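Local coordinates for 3-methylaspartate ammonia-lyase (Citrobacter amalonaticus, PDB 1KKO), which catalyses the reversible anti elimination of ammonia from L-threo-3-methylaspartate to give mesaconate, using magnesium as cofactor, at residues S13-D18 with D30-T35; Q21-G26 with T44-A49; K303-E308 with E354-G359; I385-G390 with L395-N400. All blocks are in the same frame, centred on the assembly; numbering follows the deposited sequence.

Contact 1 (S13-D18 with D30-T35); sequences SSFYFD and DGFIYT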
loop_
_atom_site.group_PDB
_atom_site.type_symbol
_atom_site.label_atom_id
_atom_site.label_comp_id
_atom_site.label_asym_id
_atom_site.label_seq_id
_atom_site.Cartn_x
_atom_site.Cartn_y
_atom_site.Cartn_z
ATOM N N SER A 13 8.990 6.039 0.978
ATOM C CA SER A 13 8.684 4.669 1.362
ATOM C C SER A 13 7.373 4.665 2.157
ATOM O O SER A 13 6.761 5.714 2.382
ATOM C CB SER A 13 9.827 4.049 2.140
ATOM O OG SER A 13 10.104 4.778 3.310
ATOM N N SER A 14 6.928 3.495 2.590
ATOM C CA SER A 14 5.584 3.362 3.134
ATOM C C SER A 14 5.448 3.557 4.631
ATOM O O SER A 14 4.408 3.248 5.193
ATOM C CB SER A 14 4.979 2.031 2.723
ATOM O OG SER A 14 4.604 2.045 1.353
ATOM N N PHE A 15 6.467 4.094 5.292
ATOM C CA PHE A 15 6.265 4.501 6.662
ATOM C C PHE A 15 7.198 5.659 7.005
ATOM O O PHE A 15 7.291 6.619 6.236
ATOM C CB PHE A 15 6.242 3.324 7.667
ATOM C CG PHE A 15 5.410 3.631 8.891
ATOM C CD1 PHE A 15 4.061 3.938 8.750
ATOM C CD2 PHE A 15 5.972 3.679 10.147
ATOM C CE1 PHE A 15 3.310 4.297 9.823
ATOM C CE2 PHE A 15 5.193 4.020 11.246
ATOM C CZ PHE A 15 3.872 4.327 11.078
ATOM N N TYR A 16 7.847 5.569 8.158
ATOM C CA TYR A 16 8.668 6.622 8.739
ATOM C C TYR A 16 9.940 6.016 9.286
ATOM O O TYR A 16 9.987 4.834 9.631
ATOM C CB TYR A 16 7.877 7.339 9.883
ATOM C CG TYR A 16 6.680 7.977 9.264
ATOM C CD1 TYR A 16 5.558 7.227 8.981
ATOM C CD2 TYR A 16 6.723 9.287 8.813
ATOM C CE1 TYR A 16 4.513 7.768 8.279
ATOM C CE2 TYR A 16 5.688 9.828 8.108
ATOM C CZ TYR A 16 4.590 9.059 7.825
ATOM O OH TYR A 16 3.559 9.562 7.085
ATOM N N PHE A 17 10.987 6.824 9.325
ATOM C CA PHE A 17 12.180 6.508 10.095
ATOM C C PHE A 17 11.939 7.052 11.493
ATOM O O PHE A 17 11.681 8.248 11.649
ATOM C CB PHE A 17 13.413 7.193 9.516
ATOM C CG PHE A 17 13.840 6.666 8.177
ATOM C CD1 PHE A 17 14.216 5.347 8.037
ATOM C CD2 PHE A 17 13.884 7.493 7.071
ATOM C CE1 PHE A 17 14.616 4.867 6.810
ATOM C CE2 PHE A 17 14.302 6.998 5.856
ATOM C CZ PHE A 17 14.650 5.689 5.732
ATOM N N ASP A 18 12.022 6.174 12.488
ATOM C CA ASP A 18 11.814 6.551 13.878
ATOM C C ASP A 18 13.084 6.312 14.668
ATOM O O ASP A 18 13.747 5.283 14.513
ATOM C CB ASP A 18 10.725 5.696 14.499
ATOM C CG ASP A 18 9.332 6.117 14.113
ATOM O OD1 ASP A 18 9.151 7.213 13.541
ATOM O OD2 ASP A 18 8.363 5.370 14.365
ATOM N N ASP A 30 2.811 14.650 20.024
ATOM C CA ASP A 30 1.785 15.616 19.724
ATOM C C ASP A 30 1.236 15.110 18.406
ATOM O O ASP A 30 1.877 15.258 17.357
ATOM C CB ASP A 30 2.384 17.003 19.571
ATOM C CG ASP A 30 1.331 18.081 19.399
ATOM O OD1 ASP A 30 0.339 17.849 18.683
ATOM O OD2 ASP A 30 1.410 19.199 19.968
ATOM N N GLY A 31 0.073 14.492 18.465
ATOM C CA GLY A 31 -0.480 13.836 17.299
ATOM C C GLY A 31 0.464 12.726 16.863
ATOM O O GLY A 31 0.843 11.873 17.664
ATOM N N PHE A 32 0.861 12.751 15.594
ATOM C CA PHE A 32 1.777 11.748 15.047
ATOM C C PHE A 32 3.238 12.098 15.264
ATOM O O PHE A 32 4.122 11.296 14.958
ATOM C CB PHE A 32 1.530 11.663 13.542
ATOM C CG PHE A 32 2.054 10.416 12.882
ATOM C CD1 PHE A 32 1.503 9.178 13.157
ATOM C CD2 PHE A 32 3.067 10.488 11.944
ATOM C CE1 PHE A 32 1.968 8.046 12.523
ATOM C CE2 PHE A 32 3.520 9.354 11.307
ATOM C CZ PHE A 32 2.975 8.135 11.608
ATOM N N ILE A 33 3.496 13.286 15.791
ATOM C CA ILE A 33 4.839 13.818 15.907
ATOM C C ILE A 33 5.431 13.528 17.278
ATOM O O ILE A 33 4.814 13.834 18.287
ATOM C CB ILE A 33 4.806 15.369 15.671
ATOM C CG1 ILE A 33 4.066 15.712 14.377
ATOM C CG2 ILE A 33 6.214 15.946 15.680
ATOM C CD1 ILE A 33 4.621 15.028 13.159
ATOM N N TYR A 34 6.618 12.949 17.319
ATOM C CA TYR A 34 7.319 12.775 18.591
ATOM C C TYR A 34 8.045 14.056 18.933
ATOM O O TYR A 34 8.650 14.686 18.061
ATOM C CB TYR A 34 8.305 11.612 18.515
ATOM C CG TYR A 34 7.651 10.273 18.727
ATOM C CD1 TYR A 34 7.223 9.883 19.985
ATOM C CD2 TYR A 34 7.450 9.393 17.676
ATOM C CE1 TYR A 34 6.623 8.664 20.194
ATOM C CE2 TYR A 34 6.843 8.159 17.885
ATOM C CZ TYR A 34 6.435 7.803 19.148
ATOM O OH TYR A 34 5.823 6.591 19.386
ATOM N N THR A 35 7.995 14.436 20.207
ATOM C CA THR A 35 8.627 15.670 20.656
ATOM C C THR A 35 10.010 15.435 21.243
ATOM O O THR A 35 10.451 14.299 21.396
ATOM C CB THR A 35 7.754 16.380 21.689
ATOM O OG1 THR A 35 7.533 15.522 22.809
ATOM C CG2 THR A 35 6.363 16.667 21.128
#

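Contact 2 (Q21-G26 with T44-A49); sequences QAIKNG and TSVRQA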
loop_
_atom_site.group_PDB
_atom_site.type_symbol
_atom_site.label_atom_id
_atom_site.label_comp_id
_atom_site.label_asym_id
_atom_site.label_seq_id
_atom_site.Cartn_x
_atom_site.Cartn_y
_atom_site.Cartn_z
ATOM N N GLN A 21 15.615 4.812 19.935
ATOM C CA GLN A 21 16.220 5.112 21.222
ATOM C C GLN A 21 15.499 6.276 21.876
ATOM O O GLN A 21 15.186 6.214 23.063
ATOM C CB GLN A 21 17.698 5.431 21.078
ATOM C CG GLN A 21 18.401 5.612 22.416
ATOM C CD GLN A 21 18.353 4.359 23.262
ATOM O OE1 GLN A 21 17.741 4.339 24.335
ATOM N NE2 GLN A 21 18.979 3.299 22.776
ATOM N N ALA A 22 15.238 7.333 21.107
ATOM C CA ALA A 22 14.570 8.519 21.655
ATOM C C ALA A 22 13.165 8.176 22.126
ATOM O O ALA A 22 12.694 8.702 23.141
ATOM C CB ALA A 22 14.536 9.633 20.640
ATOM N N ILE A 23 12.497 7.287 21.403
ATOM C CA ILE A 23 11.167 6.855 21.791
ATOM C C ILE A 23 11.239 6.024 23.074
ATOM O O ILE A 23 10.426 6.221 23.994
ATOM C CB ILE A 23 10.478 6.108 20.631
ATOM C CG1 ILE A 23 10.260 7.085 19.472
ATOM C CG2 ILE A 23 9.159 5.506 21.069
ATOM C CD1 ILE A 23 9.941 6.422 18.169
ATOM N N LYS A 24 12.208 5.112 23.146
ATOM C CA LYS A 24 12.411 4.304 24.350
ATOM C C LYS A 24 12.729 5.193 25.538
ATOM O O LYS A 24 12.351 4.883 26.670
ATOM C CB LYS A 24 13.575 3.337 24.166
ATOM C CG LYS A 24 13.290 2.181 23.260
ATOM C CD LYS A 24 14.482 1.254 23.174
ATOM C CE LYS A 24 14.505 0.282 24.333
ATOM N NZ LYS A 24 15.527 -0.784 24.147
ATOM N N ASN A 25 13.469 6.263 25.272
ATOM C CA ASN A 25 13.847 7.236 26.297
ATOM C C ASN A 25 12.628 7.946 26.888
ATOM O O ASN A 25 12.755 8.597 27.913
ATOM C CB ASN A 25 14.795 8.305 25.726
ATOM C CG ASN A 25 16.190 7.776 25.394
ATOM O OD1 ASN A 25 17.033 8.502 24.862
ATOM N ND2 ASN A 25 16.430 6.520 25.688
ATOM N N GLY A 26 11.470 7.845 26.232
ATOM C CA GLY A 26 10.239 8.430 26.736
ATOM C C GLY A 26 9.685 9.609 25.957
ATOM O O GLY A 26 8.827 10.328 26.472
ATOM N N THR A 44 17.489 14.019 12.500
ATOM C CA THR A 44 17.327 15.426 12.844
ATOM C C THR A 44 15.983 15.665 13.537
ATOM O O THR A 44 15.753 16.736 14.077
ATOM C CB THR A 44 17.478 16.336 11.628
ATOM O OG1 THR A 44 16.699 15.831 10.537
ATOM C CG2 THR A 44 18.907 16.324 11.114
ATOM N N SER A 45 15.097 14.668 13.506
ATOM C CA SER A 45 13.836 14.692 14.263
ATOM C C SER A 45 13.625 13.273 14.775
ATOM O O SER A 45 14.187 12.333 14.223
ATOM C CB SER A 45 12.640 15.096 13.408
ATOM O OG SER A 45 12.751 16.422 12.949
ATOM N N VAL A 46 12.805 13.093 15.803
ATOM C CA VAL A 46 12.572 11.756 16.330
ATOM C C VAL A 46 11.873 10.884 15.275
ATOM O O VAL A 46 12.154 9.685 15.170
ATOM C CB VAL A 46 11.789 11.784 17.662
ATOM C CG1 VAL A 46 11.442 10.389 18.105
ATOM C CG2 VAL A 46 12.637 12.458 18.746
ATOM N N ARG A 47 10.976 11.493 14.508
ATOM C CA ARG A 47 10.284 10.808 13.435
ATOM C C ARG A 47 10.448 11.621 12.159
ATOM O O ARG A 47 10.213 12.829 12.157
ATOM C CB ARG A 47 8.809 10.627 13.792
ATOM C CG ARG A 47 7.912 10.219 12.671
ATOM C CD ARG A 47 6.572 9.756 13.149
ATOM N NE ARG A 47 6.656 8.409 13.682
ATOM C CZ ARG A 47 5.691 7.797 14.335
ATOM N NH1 ARG A 47 5.852 6.542 14.710
ATOM N NH2 ARG A 47 4.570 8.444 14.644
ATOM N N GLN A 48 10.855 10.942 11.089
ATOM C CA GLN A 48 11.095 11.549 9.786
ATOM C C GLN A 48 10.385 10.739 8.710
ATOM O O GLN A 48 10.252 9.521 8.817
ATOM C CB GLN A 48 12.609 11.614 9.489
ATOM C CG GLN A 48 13.341 12.576 10.405
ATOM C CD GLN A 48 14.821 12.645 10.156
ATOM O OE1 GLN A 48 15.598 12.599 11.106
ATOM N NE2 GLN A 48 15.223 12.734 8.892
ATOM N N ALA A 49 9.919 11.413 7.679
ATOM C CA ALA A 49 9.299 10.731 6.549
ATOM C C ALA A 49 10.208 9.638 6.011
ATOM O O ALA A 49 11.396 9.847 5.807
ATOM C CB ALA A 49 9.016 11.710 5.448
#

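Contact 3 (K303-E308 with E354-G359); sequences KIVADE and EAYQGG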
loop_
_atom_site.group_PDB
_atom_site.type_symbol
_atom_site.label_atom_id
_atom_site.label_comp_id
_atom_site.label_asym_id
_atom_site.label_seq_id
_atom_site.Cartn_x
_atom_site.Cartn_y
_atom_site.Cartn_z
ATOM N N LYS A 303 6.858 -21.005 20.773
ATOM C CA LYS A 303 8.136 -20.817 20.101
ATOM C C LYS A 303 8.627 -19.378 20.214
ATOM O O LYS A 303 7.826 -18.476 20.379
ATOM C CB LYS A 303 8.005 -21.219 18.633
ATOM C CG LYS A 303 7.815 -22.725 18.446
ATOM C CD LYS A 303 7.599 -23.070 16.990
ATOM C CE LYS A 303 7.435 -24.553 16.754
ATOM N NZ LYS A 303 7.034 -24.796 15.343
ATOM N N ILE A 304 9.939 -19.182 20.144
ATOM C CA ILE A 304 10.498 -17.826 20.165
ATOM C C ILE A 304 11.233 -17.524 18.862
ATOM O O ILE A 304 11.770 -18.414 18.186
ATOM C CB ILE A 304 11.375 -17.528 21.418
ATOM C CG1 ILE A 304 12.591 -18.448 21.495
ATOM C CG2 ILE A 304 10.517 -17.588 22.682
ATOM C CD1 ILE A 304 13.636 -17.994 22.509
ATOM N N VAL A 305 11.222 -16.237 18.528
ATOM C CA VAL A 305 11.772 -15.724 17.291
ATOM C C VAL A 305 12.866 -14.698 17.582
ATOM O O VAL A 305 12.638 -13.729 18.310
ATOM C CB VAL A 305 10.674 -15.021 16.463
ATOM C CG1 VAL A 305 11.204 -14.656 15.078
ATOM C CG2 VAL A 305 9.440 -15.886 16.353
ATOM N N ALA A 306 14.046 -14.893 17.002
ATOM C CA ALA A 306 15.123 -13.920 17.097
ATOM C C ALA A 306 14.867 -12.783 16.134
ATOM O O ALA A 306 14.310 -12.964 15.058
ATOM C CB ALA A 306 16.436 -14.554 16.791
ATOM N N ASP A 307 15.306 -11.596 16.512
ATOM C CA ASP A 307 15.159 -10.428 15.654
ATOM C C ASP A 307 16.312 -9.465 15.937
ATOM O O ASP A 307 17.249 -9.368 15.145
ATOM C CB ASP A 307 13.798 -9.792 15.902
ATOM C CG ASP A 307 13.582 -8.530 15.118
ATOM O OD1 ASP A 307 14.232 -8.317 14.075
ATOM O OD2 ASP A 307 12.742 -7.683 15.485
ATOM N N GLU A 308 16.253 -8.775 17.072
ATOM C CA GLU A 308 17.312 -7.843 17.451
ATOM C C GLU A 308 18.681 -8.533 17.438
ATOM O O GLU A 308 18.842 -9.631 17.969
ATOM C CB GLU A 308 17.063 -7.273 18.853
ATOM C CG GLU A 308 15.715 -6.604 19.096
ATOM C CD GLU A 308 14.626 -7.547 19.604
ATOM O OE1 GLU A 308 14.701 -8.775 19.359
ATOM O OE2 GLU A 308 13.678 -7.045 20.255
ATOM N N GLU A 354 13.508 -22.347 11.604
ATOM C CA GLU A 354 12.396 -21.802 10.835
ATOM C C GLU A 354 12.801 -20.418 10.335
ATOM O O GLU A 354 13.224 -19.550 11.110
ATOM C CB GLU A 354 11.120 -21.724 11.665
ATOM C CG GLU A 354 10.610 -23.093 12.075
ATOM C CD GLU A 354 9.361 -23.041 12.928
ATOM O OE1 GLU A 354 8.714 -21.978 12.992
ATOM O OE2 GLU A 354 9.012 -24.077 13.540
ATOM N N ALA A 355 12.693 -20.228 9.027
ATOM C CA ALA A 355 13.035 -18.956 8.401
ATOM C C ALA A 355 11.805 -18.069 8.269
ATOM O O ALA A 355 10.836 -18.439 7.624
ATOM C CB ALA A 355 13.643 -19.208 7.056
ATOM N N TYR A 356 11.852 -16.915 8.917
ATOM C CA TYR A 356 10.806 -15.900 8.797
ATOM C C TYR A 356 11.380 -14.791 7.909
ATOM O O TYR A 356 12.283 -14.054 8.306
ATOM C CB TYR A 356 10.379 -15.402 10.192
ATOM C CG TYR A 356 9.639 -14.091 10.229
ATOM C CD1 TYR A 356 8.820 -13.665 9.177
ATOM C CD2 TYR A 356 9.783 -13.260 11.331
ATOM C CE1 TYR A 356 8.167 -12.440 9.250
ATOM C CE2 TYR A 356 9.133 -12.042 11.403
ATOM C CZ TYR A 356 8.347 -11.636 10.361
ATOM O OH TYR A 356 7.740 -10.407 10.420
ATOM N N GLN A 357 10.904 -14.734 6.665
ATOM C CA GLN A 357 11.356 -13.713 5.724
ATOM C C GLN A 357 10.541 -12.469 6.014
ATOM O O GLN A 357 9.386 -12.336 5.605
ATOM C CB GLN A 357 11.192 -14.175 4.287
ATOM C CG GLN A 357 11.932 -13.282 3.307
ATOM C CD GLN A 357 11.702 -13.672 1.882
ATOM O OE1 GLN A 357 12.043 -14.781 1.474
ATOM N NE2 GLN A 357 11.127 -12.758 1.110
ATOM N N GLY A 358 11.146 -11.590 6.793
ATOM C CA GLY A 358 10.460 -10.428 7.303
ATOM C C GLY A 358 10.672 -9.201 6.443
ATOM O O GLY A 358 10.553 -9.253 5.220
ATOM N N GLY A 359 11.004 -8.102 7.089
ATOM C CA GLY A 359 11.133 -6.839 6.397
ATOM C C GLY A 359 10.628 -5.726 7.285
ATOM O O GLY A 359 10.693 -5.818 8.517
#

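Contact 4 (I385-G390 with L395-N400); sequences IKPGMG and LNIVFN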
loop_
_atom_site.group_PDB
_atom_site.type_symbol
_atom_site.label_atom_id
_atom_site.label_comp_id
_atom_site.label_asym_id
_atom_site.label_seq_id
_atom_site.Cartn_x
_atom_site.Cartn_y
_atom_site.Cartn_z
ATOM N N ILE A 385 3.724 -9.473 5.702
ATOM C CA ILE A 385 2.880 -8.626 4.867
ATOM C C ILE A 385 3.399 -7.193 5.021
ATOM O O ILE A 385 3.433 -6.633 6.111
ATOM C CB ILE A 385 1.423 -8.777 5.295
ATOM C CG1 ILE A 385 0.942 -10.191 4.985
ATOM C CG2 ILE A 385 0.557 -7.749 4.604
ATOM C CD1 ILE A 385 -0.348 -10.576 5.648
ATOM N N LYS A 386 3.828 -6.620 3.914
ATOM C CA LYS A 386 4.520 -5.351 3.925
ATOM C C LYS A 386 4.396 -4.699 2.553
ATOM O O LYS A 386 3.995 -5.355 1.591
ATOM C CB LYS A 386 5.994 -5.593 4.275
ATOM C CG LYS A 386 6.770 -6.314 3.188
ATOM C CD LYS A 386 8.152 -6.733 3.657
ATOM C CE LYS A 386 9.016 -7.164 2.502
ATOM N NZ LYS A 386 10.434 -7.438 2.900
ATOM N N PRO A 387 4.694 -3.404 2.435
ATOM C CA PRO A 387 5.075 -2.517 3.521
ATOM C C PRO A 387 3.835 -1.863 4.119
ATOM O O PRO A 387 2.717 -2.309 3.873
ATOM C CB PRO A 387 5.907 -1.480 2.779
ATOM C CG PRO A 387 5.166 -1.318 1.507
ATOM C CD PRO A 387 4.637 -2.683 1.161
ATOM N N GLY A 388 4.050 -0.824 4.916
ATOM C CA GLY A 388 2.966 -0.048 5.486
ATOM C C GLY A 388 2.435 -0.541 6.805
ATOM O O GLY A 388 2.641 -1.683 7.198
HETATM N N MSE A 389 1.728 0.360 7.473
HETATM C CA MSE A 389 1.053 0.060 8.727
HETATM C C MSE A 389 -0.455 -0.038 8.559
HETATM O O MSE A 389 -1.160 -0.303 9.523
HETATM C CB MSE A 389 1.427 1.069 9.810
HETATM C CG MSE A 389 2.816 0.804 10.382
HETATM SE SE MSE A 389 2.938 -0.961 11.216
HETATM C CE MSE A 389 4.287 -0.662 12.491
ATOM N N GLY A 390 -0.966 0.133 7.345
ATOM C CA GLY A 390 -2.393 0.009 7.123
ATOM C C GLY A 390 -2.879 -1.419 7.011
ATOM O O GLY A 390 -4.082 -1.672 7.114
ATOM N N LEU A 395 -1.174 -6.407 2.272
ATOM C CA LEU A 395 -1.715 -7.711 1.929
ATOM C C LEU A 395 -2.019 -7.741 0.432
ATOM O O LEU A 395 -1.715 -8.711 -0.262
ATOM C CB LEU A 395 -2.974 -8.035 2.737
ATOM C CG LEU A 395 -3.576 -9.401 2.389
ATOM C CD1 LEU A 395 -2.704 -10.551 2.898
ATOM C CD2 LEU A 395 -5.003 -9.502 2.923
ATOM N N ASN A 396 -2.647 -6.690 -0.062
ATOM C CA ASN A 396 -2.912 -6.576 -1.486
ATOM C C ASN A 396 -1.613 -6.789 -2.269
ATOM O O ASN A 396 -1.570 -7.549 -3.223
ATOM C CB ASN A 396 -3.509 -5.175 -1.707
ATOM C CG ASN A 396 -3.876 -4.870 -3.132
ATOM O OD1 ASN A 396 -3.476 -5.551 -4.098
ATOM N ND2 ASN A 396 -4.662 -3.812 -3.280
ATOM N N ILE A 397 -0.545 -6.107 -1.871
ATOM C CA ILE A 397 0.732 -6.211 -2.575
ATOM C C ILE A 397 1.332 -7.623 -2.507
ATOM O O ILE A 397 1.705 -8.196 -3.525
ATOM C CB ILE A 397 1.709 -5.153 -2.000
ATOM C CG1 ILE A 397 1.288 -3.744 -2.455
ATOM C CG2 ILE A 397 3.163 -5.460 -2.384
ATOM C CD1 ILE A 397 1.803 -2.653 -1.582
ATOM N N VAL A 398 1.432 -8.176 -1.310
ATOM C CA VAL A 398 2.125 -9.455 -1.119
ATOM C C VAL A 398 1.275 -10.653 -1.553
ATOM O O VAL A 398 1.722 -11.483 -2.354
ATOM C CB VAL A 398 2.590 -9.593 0.328
ATOM C CG1 VAL A 398 3.152 -10.965 0.572
ATOM C CG2 VAL A 398 3.645 -8.554 0.626
ATOM N N PHE A 399 0.060 -10.756 -1.038
ATOM C CA PHE A 399 -0.804 -11.883 -1.371
ATOM C C PHE A 399 -1.084 -11.937 -2.859
ATOM O O PHE A 399 -0.992 -13.007 -3.464
ATOM C CB PHE A 399 -2.099 -11.741 -0.591
ATOM C CG PHE A 399 -3.051 -12.907 -0.670
ATOM C CD1 PHE A 399 -2.833 -14.053 0.071
ATOM C CD2 PHE A 399 -4.219 -12.811 -1.398
ATOM C CE1 PHE A 399 -3.732 -15.093 0.047
ATOM C CE2 PHE A 399 -5.129 -13.866 -1.415
ATOM C CZ PHE A 399 -4.867 -15.001 -0.701
ATOM N N ASN A 400 -1.437 -10.809 -3.469
ATOM C CA ASN A 400 -1.822 -10.870 -4.873
ATOM C C ASN A 400 -0.634 -11.159 -5.774
ATOM O O ASN A 400 -0.777 -11.859 -6.760
ATOM C CB ASN A 400 -2.554 -9.613 -5.318
ATOM C CG ASN A 400 -3.830 -9.353 -4.540
ATOM O OD1 ASN A 400 -4.243 -10.124 -3.664
ATOM N ND2 ASN A 400 -4.485 -8.254 -4.891
#

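Contact 1 (S13-D18 with D30-T35)
Phe32 and Tyr16 form an edge-to-face (T-shaped) aromatic pair between 13-18 and 30-35. The ring centroids are 4.9 Å apart and the planes stand at 73°. Phe32 supplies the edge: its CE2 sits over the centre of one Tyr16 face and comes within 3.6 Å of Tyr16 CE1. The Phe32 ring is swung clear of its own turn by a chi1 of -162°, with CG anti to the backbone N. It thereby bridges backbones that remain 10.7 Å apart between Tyr16 CA and Phe32 CA.

Apolar packing brings in a third ring. Phe15 CZ approaches Phe32 CZ at 3.9 Å, near the plane of the Phe32 ring, while Tyr16 CD1 lies over the face of Phe15, so the three aromatics form a compact cluster.

Hydrogen bonds do not join the two segments but shape one of them. A type II' turn runs from Asp30 to Ile33, closed by Ile33 N to Asp30 O at 3.0 Å and by the reciprocal bond from Asp30 N to Ile33 O at 2.8 Å; Gly31 takes the positive-phi position. Around the cluster, Arg47 makes a cation-pi contact with Phe32 and binds its carbonyl, and Tyr16 OH is hydrogen-bonded to Asp392 of the second subunit.

Both segments belong to the N-terminal domain of this enolase-superfamily enzyme, and Phe15 reaches the neighbourhood of substrate-binding Cys361. With no hydrogen bond across it, the contact rests on dispersion and on C-H edge against pi face, while the phenol's polar end is committed to the dimer interface.

Contact 2 (Q21-G26 with T44-A49)
This is a small, wholly apolar contact in the N-terminal domain, where Ala22 and Ile23 of the short helix 20-24 rest on Val46, in the loop that leads into strand 47-59. The backbones come within 6.5 Å between Ala22 CA and Val46 CA, and no hydrogen bond joins the two segments. Val46 does the gripping with both branches. Its CG2 lies 3.9 Å from Ala22 CB, and its CG1, anti to the backbone N at a chi1 of 174°, comes 3.8 Å from Ile23 CG1. The methyl of Ala22 thus sits against the fork of the valine, with Ile23 CG1 crossing CG1 of the valine at a slant.

The helix belongs to the connection that leaves strand 3-18, and it stops in a Schellman motif: Gly26 turns to positive phi (111°) while its N reaches back to Ile23 O at 3.0 Å. On the other segment the loop is braced by a side chain from the strand that follows. Gln48 OE1 accepts from Thr44 N at 2.7 Å and from Ser45 N at 3.2 Å, both donors arriving from the same face of the amide and the second well above its plane. The N-H groups of two consecutive residues, Thr44 and Ser45, thus share a single oxygen.

Asp19, just ahead of the helix, links the two parts further: its side chain binds Ala22 N, and its backbone is hydrogen-bonded to that of Val46. Arg47, the residue after the valine, turns its guanidinium group to Asp18, the last residue of strand 3-18.

Contact 3 (K303-E308 with E354-G359)
Inside the parallel barrel of the C-terminal domain, Lys303 and Val305 of strand 303-306 meet Glu354 and Tyr356 of strand 354-357, passing over the intervening strand 327-330. The backbones are well separated, 8.6 Å between Val305 CA and Tyr356 CA, so side chains alone make the contact.

Lys303 NZ forms a salt bridge with Glu354 OE2 at 2.8 Å, using the syn lone pair of that oxygen. Both chains are extended beyond CG and cross at about a right angle. Tyr271 OH hydrogen-bonds to Lys303 NZ and to Glu354 OE1, so the phenol completes a three-residue polar cluster and occupies the second carboxylate oxygen.

In this TIM barrel of the enolase superfamily, the salt bridge marks the N-terminal end of the strands, and the chemistry takes place at the other. Two residues further along each strand, Val305 CG1 touches the edge of the Tyr356 ring at CD2, 4.2 Å away. The tyrosine also packs on Gln329, a substrate-binding residue, and on Glu273. Beyond the strand ends, Asp307 binds magnesium together with Glu273 and Asp238, and Gly359 O is hydrogen-bonded to NZ of Lys331, the catalytic proton acceptor.

Contact 4 (I385-G390 with L395-N400)
With CG2 of Ile385 anti to the backbone N and CG1 anti to the carbonyl carbon (chi1 -67°), and with CG of Leu395 anti to its own N (chi1 180°), these two side chains lie side by side and point the same way. They join the loop after strand 382-384 of the TIM barrel to helix 392-410, the last helix of the chain.

The ends meet at 3.6 Å between Ile385 CD1 and Leu395 CD1. Nearer the backbone, Ile385 CG2 presses on the helix itself, only 3.2 Å from Leu395 N. Two residues on, Pro387 follows a cis peptide bond, and its CD packs 3.9 Å from Ile397 CD1, the two side chains crossing at about a right angle.

CB of Lys386 points away from the helix, and the chain runs on to a salt bridge between NZ and Glu363; what the residue offers the helix is its carbonyl. All six touching residues are buried. The same helix also faces the dimer partner, since Asn396 ND2 binds Ser14 OG of the second subunit. Within the contact, the backbone at Lys386 is covered by a valine methyl, Val398 CG2 lying 3.4 Å from Lys386 O.

Contacts 1 and 2, with centres 8 Å apart, are two parts of one N-terminal assembly: each has one segment lying between the two of the other, and Tyr34 CB touches Val46 CG1 at 3.4 Å. Contacts 3 and 4 belong to the barrel domain and meet where Lys386 NZ comes 2.9 Å from Gly358 O, a probable hydrogen bond. The two domains touch between contacts 1 and 4, where Phe15 CE1 lies 3.6 Å from Met389 CG (a selenomethionine). The substrate site lies close to this seam: the side chain of Phe15 is about 4 Å from that of Cys361, and that of Lys386 about 6 Å from that of Gln172. Contacts 1 and 4 also touch the second subunit.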